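PDB 4UAS: protein CbbY, which hydrolyses xylulose-1,5-bisphosphate, a potent inhibitor of Rubisco, to xylulose 5-phosphate and phosphate as a selective magnesium-dependent sugar phosphatase. Local coordinates for residues A[109-115]-A[138-144]. Residues are numbered along the deposited sequence; the frame is centred on the assembly and turned at random. Where two conformers were deposited one is given.
With PO4 (phosphate ion), chain C.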
# COMPACT_ATOMS: atom_id res chain seq x y z
N ILE A 109 15.24 -13.54 -7.17
CA ILE A 109 14.37 -13.50 -6.02
C ILE A 109 12.94 -13.15 -6.50
O ILE A 109 12.72 -12.23 -7.27
CB ILE A 109 14.90 -12.47 -5.05
CG1 ILE A 109 16.19 -13.02 -4.42
CG2 ILE A 109 13.91 -12.19 -3.91
CD1 ILE A 109 16.95 -11.98 -3.72
N ARG A 110 11.95 -13.90 -6.05
CA ARG A 110 10.59 -13.62 -6.50
C ARG A 110 10.01 -12.47 -5.65
O ARG A 110 10.27 -12.31 -4.48
CB ARG A 110 9.73 -14.87 -6.39
CG ARG A 110 10.24 -15.99 -7.28
CD ARG A 110 9.29 -17.18 -7.32
NE ARG A 110 8.15 -16.91 -8.23
CZ ARG A 110 6.87 -17.22 -7.96
NH1 ARG A 110 6.56 -17.82 -6.84
NH2 ARG A 110 5.88 -16.98 -8.82
N LEU A 111 9.13 -11.72 -6.29
CA LEU A 111 8.57 -10.47 -5.75
C LEU A 111 7.05 -10.52 -5.72
O LEU A 111 6.41 -10.94 -6.68
CB LEU A 111 9.02 -9.29 -6.64
CG LEU A 111 10.52 -9.14 -6.81
CD1 LEU A 111 10.83 -7.96 -7.71
CD2 LEU A 111 11.30 -9.03 -5.56
N ALA A 112 6.47 -9.98 -4.64
CA ALA A 112 5.04 -9.86 -4.50
C ALA A 112 4.66 -8.44 -4.08
O ALA A 112 5.44 -7.78 -3.34
CB ALA A 112 4.47 -10.86 -3.51
N VAL A 113 3.47 -8.04 -4.40
CA VAL A 113 2.75 -6.96 -3.74
C VAL A 113 1.75 -7.58 -2.78
O VAL A 113 1.10 -8.56 -3.10
CB VAL A 113 2.00 -6.09 -4.79
CG1 VAL A 113 0.78 -5.41 -4.28
CG2 VAL A 113 3.03 -5.12 -5.37
N ALA A 114 1.65 -6.98 -1.59
CA ALA A 114 0.66 -7.34 -0.59
C ALA A 114 0.07 -6.03 -0.07
O ALA A 114 0.75 -5.32 0.68
CB ALA A 114 1.27 -8.16 0.52
N THR A 115 -1.14 -5.68 -0.53
CA THR A 115 -1.70 -4.36 -0.35
C THR A 115 -3.17 -4.40 -0.05
O THR A 115 -3.88 -5.28 -0.51
CB THR A 115 -1.43 -3.49 -1.65
OG1 THR A 115 -1.93 -2.17 -1.44
CG2 THR A 115 -2.04 -4.08 -2.81
N PHE A 138 6.00 -7.76 -10.66
CA PHE A 138 5.73 -8.62 -9.50
C PHE A 138 5.24 -9.98 -9.99
O PHE A 138 4.32 -10.08 -10.82
CB PHE A 138 4.71 -7.94 -8.61
CG PHE A 138 5.23 -6.62 -8.09
CD1 PHE A 138 6.15 -6.59 -7.04
CD2 PHE A 138 4.81 -5.43 -8.61
CE1 PHE A 138 6.66 -5.37 -6.59
CE2 PHE A 138 5.31 -4.21 -8.17
CZ PHE A 138 6.23 -4.17 -7.15
N ASP A 139 5.78 -11.02 -9.39
CA ASP A 139 5.39 -12.40 -9.68
C ASP A 139 4.00 -12.70 -9.12
O ASP A 139 3.26 -13.53 -9.68
CB ASP A 139 6.43 -13.34 -9.11
CG ASP A 139 7.79 -13.09 -9.71
OD1 ASP A 139 7.94 -13.41 -10.86
OD2 ASP A 139 8.64 -12.45 -9.06
N VAL A 140 3.64 -12.05 -8.02
CA VAL A 140 2.40 -12.27 -7.30
C VAL A 140 1.84 -10.93 -6.90
O VAL A 140 2.58 -10.07 -6.41
CB VAL A 140 2.64 -13.14 -6.04
CG1 VAL A 140 1.44 -13.12 -5.08
CG2 VAL A 140 2.97 -14.59 -6.43
N ILE A 141 0.54 -10.71 -7.11
CA ILE A 141 -0.13 -9.50 -6.70
C ILE A 141 -1.30 -9.88 -5.82
O ILE A 141 -2.28 -10.49 -6.27
CB ILE A 141 -0.60 -8.60 -7.87
CG1 ILE A 141 0.64 -8.19 -8.71
CG2 ILE A 141 -1.34 -7.36 -7.39
CD1 ILE A 141 0.30 -7.55 -10.02
N ALA A 142 -1.24 -9.55 -4.54
CA ALA A 142 -2.26 -9.77 -3.56
C ALA A 142 -2.80 -8.37 -3.17
O ALA A 142 -2.06 -7.60 -2.53
CB ALA A 142 -1.73 -10.55 -2.37
N ALA A 143 -4.03 -8.07 -3.55
CA ALA A 143 -4.57 -6.70 -3.44
C ALA A 143 -6.04 -6.69 -3.05
O ALA A 143 -6.75 -7.67 -3.26
CB ALA A 143 -4.35 -5.94 -4.74
N GLY A 144 -6.50 -5.58 -2.52
CA GLY A 144 -7.91 -5.23 -2.51
C GLY A 144 -8.75 -6.25 -1.74
O GLY A 144 -8.45 -6.63 -0.65
P PO4 C . -1.28 -0.32 1.41
O1 PO4 C . -1.80 -1.62 2.15
O2 PO4 C . -2.55 0.59 1.14
O3 PO4 C . -0.60 -0.51 0.07
O4 PO4 C . -0.37 0.53 2.36
O HOH W 1 -6.12 -6.39 0.90
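V113 sets its CG2 methyl squarely over the ring of F138, 3.5 Å from the ring centroid and 3° off the normal, a CH-pi contact in which all six ring carbons lie about equally far from the methyl. CG1 stands anti to the backbone N (chi1 153°), which turns CG2 over the ring and leaves CG1 to meet I141 CG2. L111 CB flanks the same ring at CD1. Replacing F138 with an alanine would probably strip V113 CG2 of the ring face it rests on and leave a gap beside L111 CB. At the start of the pairing D139 turns its carboxylate back onto the neighbouring strand: OD2 takes the N-H of L111 at 2.9 Å, nearly straight, through its anti lone pair. L111 O in turn is gripped by two amides, D139 N at 2.8 Å and V140 N at 3.3 Å. In one of its two conformers R110 brings its guanidinium near D139, short of a salt bridge. Strands 110-114 and 140-142, joined through helix 119-129 as a beta-alpha-beta unit, run parallel, 140-142 as the edge strand and 110-114 next to it, in the Rossmann-like sheet of the HAD hydrolases. A112 and V140 pack CB to CB on the face covered by helix 155-164, opposite V113 and I141. Further along, V113 N bonds to V140 O, A142 N to V113 O, and T115 N to A142 O. Past that ladder T115, a substrate-binding residue, rests CG2 against A143 CB at 3.5 Å, while OG1, anti to the backbone N (chi1 -177°), donates to phosphate O3 at 2.6 Å and accepts from T117 N.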